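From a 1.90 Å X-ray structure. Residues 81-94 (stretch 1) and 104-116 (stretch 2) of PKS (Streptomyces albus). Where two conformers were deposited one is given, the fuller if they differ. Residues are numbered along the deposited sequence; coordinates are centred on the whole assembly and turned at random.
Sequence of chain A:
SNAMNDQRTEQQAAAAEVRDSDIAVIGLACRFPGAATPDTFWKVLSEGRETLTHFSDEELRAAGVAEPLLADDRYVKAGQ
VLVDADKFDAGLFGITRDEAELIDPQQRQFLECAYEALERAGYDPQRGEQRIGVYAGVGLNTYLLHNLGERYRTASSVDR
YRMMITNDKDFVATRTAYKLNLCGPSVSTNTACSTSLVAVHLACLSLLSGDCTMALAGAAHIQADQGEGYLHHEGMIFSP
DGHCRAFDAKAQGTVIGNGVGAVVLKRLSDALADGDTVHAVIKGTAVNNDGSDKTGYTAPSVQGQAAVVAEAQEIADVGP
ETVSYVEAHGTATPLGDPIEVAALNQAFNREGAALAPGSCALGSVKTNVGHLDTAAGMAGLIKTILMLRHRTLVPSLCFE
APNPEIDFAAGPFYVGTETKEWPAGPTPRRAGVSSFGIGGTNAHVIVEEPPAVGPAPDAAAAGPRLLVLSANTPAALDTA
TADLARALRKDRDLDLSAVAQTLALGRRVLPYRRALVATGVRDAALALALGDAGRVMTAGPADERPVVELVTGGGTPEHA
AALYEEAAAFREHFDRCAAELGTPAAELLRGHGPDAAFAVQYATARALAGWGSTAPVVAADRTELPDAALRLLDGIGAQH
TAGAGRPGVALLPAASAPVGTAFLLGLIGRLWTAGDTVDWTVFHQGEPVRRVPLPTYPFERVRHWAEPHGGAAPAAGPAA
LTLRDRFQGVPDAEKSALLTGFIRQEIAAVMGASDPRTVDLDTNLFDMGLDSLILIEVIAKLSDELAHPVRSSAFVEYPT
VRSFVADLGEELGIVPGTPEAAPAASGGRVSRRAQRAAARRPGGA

Stretch 1 (81-94) VLVDADKFDAGLFG
Stretch 2 (104-116) DPQQRQFLECAYE

Stretch 2 is a helix from Pro105 through Glu116, with phi/psi near -64/-40 and i to i+4 bonds throughout, such as Gln109 N to Pro105 O at 2.8 Å. Asp104 (chi1 t) caps its start: OD1 accepts from Gln106 N at 3.0 Å. Stretch 1 is an irregular strap. A type II turn, Leu82 to Ala85, runs into a type I turn, Asp84 to Lys87, closed by Lys87 N to Asp84 O at 3.0 Å; Phe88 is extended (-163/131), and a final type I turn spans Gly91 to Gly94. The register advances in the same sense along both stretches, the strap crossing the helix obliquely, with CA separations of 6.3 Å for Asp86 and Pro105, 6.5 Å for Phe88 and Arg108, and 9.2 Å for Phe93 and Leu111. Together the stretches bury 649 Å².

Two phenylalanine rings supply the main bumps. Phe88 (chi1 t, chi2 68°) points toward the helix and lies against the aliphatic part of Arg108 (chi1 m, chi2 t). Arg108 CG stands 3.6 Å from the ring centroid of Phe88, 9° off the normal, a CH-pi contact over one face, while Leu111 CD2 meets the ring edge, 4.0 Å from Phe88 CZ. That same methyl serves the second ring: Leu111 CD2 (chi1 t, chi2 p) sits 3.9 Å from the centroid of Phe93 (chi1 m, chi2 -68°), 11° off its normal. The methyl thus sits in the notch where the Phe88 edge and the Phe93 face come together. Glu112 CG reaches the Phe93 edge, 3.9 Å from CE2, and Tyr115 (chi1 t, chi2 -71°) approaches obliquely, its CD2 3.7 Å from Phe93 CE1, with planes at 86° and centroids 5.8 Å apart. Leu92 CD2 (chi1 t, chi2 p) extends the apolar patch to Tyr115 CE2 at 4.1 Å.

Polar groups of the helix side chains meet the strap's backbone. Glu112 (chi1 m, chi2 t) turns its end toward it, and OE2 accepts from Asp89 N at 3.0 Å and 158°, a clear hydrogen bond between the stretches. Gln109 (chi1 m, chi2 m) folds into the hollow of the turns: its NE2 lies 3.2 Å from Lys87 O and 3.4 Å from both Asp84 O and Ala85 O. A water bridges from the other end of its amide, donating to Gln109 OE1 and Val83 O, each at 3.0 Å.

The turn is braced from within. Lys87 (m, m, t, m) carries its end away from the helix, its NZ forming salt bridges with Asp84 OD1 at 2.7 Å and Asp86 OD1 at 2.9 Å.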

# COMPACT_ATOMS: atom_id res chain seq x y z
N VAL A 81 1.00 9.77 26.61
CA VAL A 81 0.12 10.69 25.90
C VAL A 81 0.84 11.64 24.96
O VAL A 81 1.99 12.05 25.20
CB VAL A 81 -0.73 11.53 26.89
CG1 VAL A 81 -1.35 10.64 27.96
CG2 VAL A 81 0.10 12.62 27.54
N LEU A 82 0.16 11.98 23.88
CA LEU A 82 0.61 13.01 22.97
C LEU A 82 -0.05 14.34 23.33
O LEU A 82 -1.26 14.51 23.14
CB LEU A 82 0.30 12.63 21.53
CG LEU A 82 0.72 13.69 20.50
CD1 LEU A 82 2.23 13.89 20.53
CD2 LEU A 82 0.24 13.27 19.11
N VAL A 83 0.73 15.28 23.84
CA VAL A 83 0.20 16.59 24.23
C VAL A 83 -0.29 17.35 23.00
O VAL A 83 0.34 17.31 21.94
CB VAL A 83 1.27 17.44 24.96
CG1 VAL A 83 0.70 18.81 25.36
CG2 VAL A 83 1.79 16.71 26.19
N ASP A 84 -1.41 18.05 23.16
CA ASP A 84 -2.00 18.89 22.11
C ASP A 84 -2.40 18.11 20.87
O ASP A 84 -2.41 18.67 19.77
CB ASP A 84 -1.03 20.02 21.73
CG ASP A 84 -1.03 21.16 22.73
OD1 ASP A 84 -2.03 21.34 23.47
OD2 ASP A 84 -0.04 21.89 22.77
N ALA A 85 -2.75 16.84 21.04
CA ALA A 85 -3.27 16.06 19.93
C ALA A 85 -4.56 16.67 19.36
O ALA A 85 -4.93 16.42 18.21
CB ALA A 85 -3.50 14.64 20.37
N ASP A 86 -5.24 17.47 20.17
CA ASP A 86 -6.48 18.13 19.79
C ASP A 86 -6.28 19.44 19.02
O ASP A 86 -7.25 20.03 18.52
CB ASP A 86 -7.31 18.43 21.04
CG ASP A 86 -6.60 19.39 22.00
OD1 ASP A 86 -5.36 19.31 22.13
OD2 ASP A 86 -7.29 20.23 22.61
N LYS A 87 -5.04 19.91 18.94
CA LYS A 87 -4.74 21.22 18.32
C LYS A 87 -4.48 21.09 16.83
O LYS A 87 -3.90 20.10 16.38
CB LYS A 87 -3.53 21.86 19.00
CG LYS A 87 -3.64 21.97 20.53
CD LYS A 87 -4.82 22.82 20.96
CE LYS A 87 -4.78 23.15 22.46
NZ LYS A 87 -4.67 21.92 23.31
N PHE A 88 -4.92 22.07 16.05
CA PHE A 88 -4.77 22.02 14.59
C PHE A 88 -4.96 23.38 13.95
O PHE A 88 -5.93 24.10 14.24
CB PHE A 88 -5.77 21.00 14.01
CG PHE A 88 -5.76 20.89 12.51
CD1 PHE A 88 -4.67 20.35 11.85
CD2 PHE A 88 -6.87 21.29 11.77
CE1 PHE A 88 -4.66 20.22 10.47
CE2 PHE A 88 -6.88 21.17 10.38
CZ PHE A 88 -5.78 20.63 9.72
N ASP A 89 -4.02 23.75 13.08
CA ASP A 89 -4.03 25.06 12.43
C ASP A 89 -4.87 25.02 11.17
O ASP A 89 -4.35 24.97 10.05
CB ASP A 89 -2.61 25.52 12.11
CG ASP A 89 -2.53 27.00 11.74
OD1 ASP A 89 -3.55 27.63 11.34
OD2 ASP A 89 -1.42 27.56 11.86
N ALA A 90 -6.18 25.05 11.35
CA ALA A 90 -7.10 24.87 10.24
C ALA A 90 -6.97 25.98 9.21
O ALA A 90 -7.06 25.74 8.01
CB ALA A 90 -8.52 24.79 10.75
N GLY A 91 -6.74 27.20 9.68
CA GLY A 91 -6.61 28.34 8.79
C GLY A 91 -5.49 28.17 7.78
O GLY A 91 -5.63 28.49 6.60
N LEU A 92 -4.36 27.66 8.25
CA LEU A 92 -3.20 27.45 7.40
C LEU A 92 -3.54 26.52 6.25
O LEU A 92 -3.05 26.70 5.13
CB LEU A 92 -2.05 26.88 8.21
CG LEU A 92 -0.82 26.45 7.41
CD1 LEU A 92 -0.15 27.66 6.76
CD2 LEU A 92 0.14 25.69 8.30
N PHE A 93 -4.38 25.52 6.53
CA PHE A 93 -4.71 24.52 5.52
C PHE A 93 -6.05 24.80 4.81
O PHE A 93 -6.54 23.98 4.05
CB PHE A 93 -4.72 23.14 6.16
CG PHE A 93 -3.39 22.72 6.67
CD1 PHE A 93 -2.35 22.45 5.78
CD2 PHE A 93 -3.14 22.63 8.03
CE1 PHE A 93 -1.10 22.07 6.25
CE2 PHE A 93 -1.89 22.27 8.49
CZ PHE A 93 -0.87 21.98 7.60
N GLY A 94 -6.62 25.98 5.04
CA GLY A 94 -7.83 26.37 4.34
C GLY A 94 -9.02 25.50 4.71
O GLY A 94 -9.88 25.23 3.89
N ASP A 104 -10.66 13.33 11.92
CA ASP A 104 -9.93 12.51 12.88
C ASP A 104 -8.63 13.23 13.28
O ASP A 104 -7.85 13.62 12.42
CB ASP A 104 -9.66 11.13 12.26
CG ASP A 104 -8.85 10.19 13.17
OD1 ASP A 104 -8.57 10.51 14.33
OD2 ASP A 104 -8.51 9.08 12.68
N PRO A 105 -8.41 13.42 14.59
CA PRO A 105 -7.13 14.00 15.03
C PRO A 105 -5.90 13.27 14.48
O PRO A 105 -4.87 13.91 14.29
CB PRO A 105 -7.17 13.85 16.56
CG PRO A 105 -8.61 13.73 16.89
CD PRO A 105 -9.29 13.09 15.72
N GLN A 106 -5.99 11.98 14.24
CA GLN A 106 -4.85 11.27 13.66
C GLN A 106 -4.46 11.85 12.30
O GLN A 106 -3.28 11.95 11.98
CB GLN A 106 -5.15 9.78 13.53
CG GLN A 106 -5.44 9.10 14.86
CD GLN A 106 -5.71 7.63 14.70
OE1 GLN A 106 -4.98 6.79 15.24
NE2 GLN A 106 -6.75 7.30 13.95
N GLN A 107 -5.46 12.24 11.50
CA GLN A 107 -5.23 12.78 10.15
C GLN A 107 -4.76 14.22 10.24
O GLN A 107 -3.92 14.64 9.45
CB GLN A 107 -6.49 12.67 9.29
CG GLN A 107 -6.90 11.22 9.05
CD GLN A 107 -7.84 11.00 7.88
OE1 GLN A 107 -7.87 11.78 6.92
NE2 GLN A 107 -8.60 9.92 7.95
N ARG A 108 -5.30 14.97 11.20
CA ARG A 108 -4.83 16.34 11.42
C ARG A 108 -3.37 16.36 11.86
O ARG A 108 -2.57 17.13 11.34
CB ARG A 108 -5.67 17.04 12.48
CG ARG A 108 -7.06 17.46 11.99
CD ARG A 108 -7.78 18.16 13.09
NE ARG A 108 -8.82 17.37 13.76
CZ ARG A 108 -9.14 17.50 15.05
NH1 ARG A 108 -8.44 18.29 15.85
NH2 ARG A 108 -10.17 16.83 15.54
N GLN A 109 -3.04 15.50 12.81
CA GLN A 109 -1.67 15.44 13.30
C GLN A 109 -0.73 14.93 12.20
O GLN A 109 0.41 15.39 12.09
CB GLN A 109 -1.59 14.55 14.54
CG GLN A 109 -2.25 15.18 15.75
CD GLN A 109 -1.45 16.35 16.30
OE1 GLN A 109 -0.24 16.25 16.47
NE2 GLN A 109 -2.13 17.45 16.58
N PHE A 110 -1.20 14.00 11.36
CA PHE A 110 -0.33 13.50 10.29
C PHE A 110 -0.06 14.62 9.29
O PHE A 110 1.04 14.75 8.77
CB PHE A 110 -0.89 12.30 9.54
CG PHE A 110 0.06 11.80 8.50
CD1 PHE A 110 1.20 11.08 8.89
CD2 PHE A 110 -0.09 12.14 7.18
CE1 PHE A 110 2.12 10.68 7.94
CE2 PHE A 110 0.83 11.74 6.23
CZ PHE A 110 1.93 11.01 6.60
N LEU A 111 -1.09 15.41 9.00
CA LEU A 111 -0.97 16.52 8.06
C LEU A 111 0.05 17.55 8.56
O LEU A 111 0.92 17.98 7.81
CB LEU A 111 -2.33 17.19 7.83
CG LEU A 111 -2.36 18.44 6.94
CD1 LEU A 111 -1.62 18.23 5.59
CD2 LEU A 111 -3.79 18.86 6.67
N GLU A 112 -0.03 17.93 9.82
CA GLU A 112 0.94 18.90 10.33
C GLU A 112 2.33 18.27 10.37
O GLU A 112 3.32 18.93 10.05
CB GLU A 112 0.55 19.41 11.72
CG GLU A 112 -0.56 20.43 11.70
CD GLU A 112 -0.80 21.07 13.06
OE1 GLU A 112 -0.12 20.69 14.03
OE2 GLU A 112 -1.67 21.96 13.15
N CYS A 113 2.41 17.00 10.74
CA CYS A 113 3.72 16.32 10.82
C CYS A 113 4.40 16.20 9.43
O CYS A 113 5.62 16.38 9.30
CB CYS A 113 3.56 14.93 11.44
SG CYS A 113 5.14 14.13 11.83
N ALA A 114 3.62 15.89 8.40
CA ALA A 114 4.14 15.81 7.04
C ALA A 114 4.65 17.16 6.55
O ALA A 114 5.70 17.24 5.91
CB ALA A 114 3.06 15.28 6.09
N TYR A 115 3.89 18.21 6.84
CA TYR A 115 4.31 19.57 6.56
C TYR A 115 5.67 19.83 7.20
O TYR A 115 6.58 20.32 6.54
CB TYR A 115 3.25 20.55 7.07
CG TYR A 115 3.41 22.02 6.69
CD1 TYR A 115 4.40 22.81 7.25
CD2 TYR A 115 2.50 22.63 5.82
CE1 TYR A 115 4.52 24.17 6.92
CE2 TYR A 115 2.60 23.97 5.50
CZ TYR A 115 3.60 24.74 6.05
OH TYR A 115 3.68 26.07 5.71
N GLU A 116 5.81 19.48 8.47
CA GLU A 116 7.07 19.67 9.19
C GLU A 116 8.20 18.88 8.56
O GLU A 116 9.32 19.37 8.48
CB GLU A 116 6.94 19.25 10.66
CG GLU A 116 6.17 20.22 11.55
CD GLU A 116 5.88 19.63 12.95
OE1 GLU A 116 5.94 18.39 13.10
OE2 GLU A 116 5.58 20.41 13.89
O HOH W 1 0.86 17.44 18.95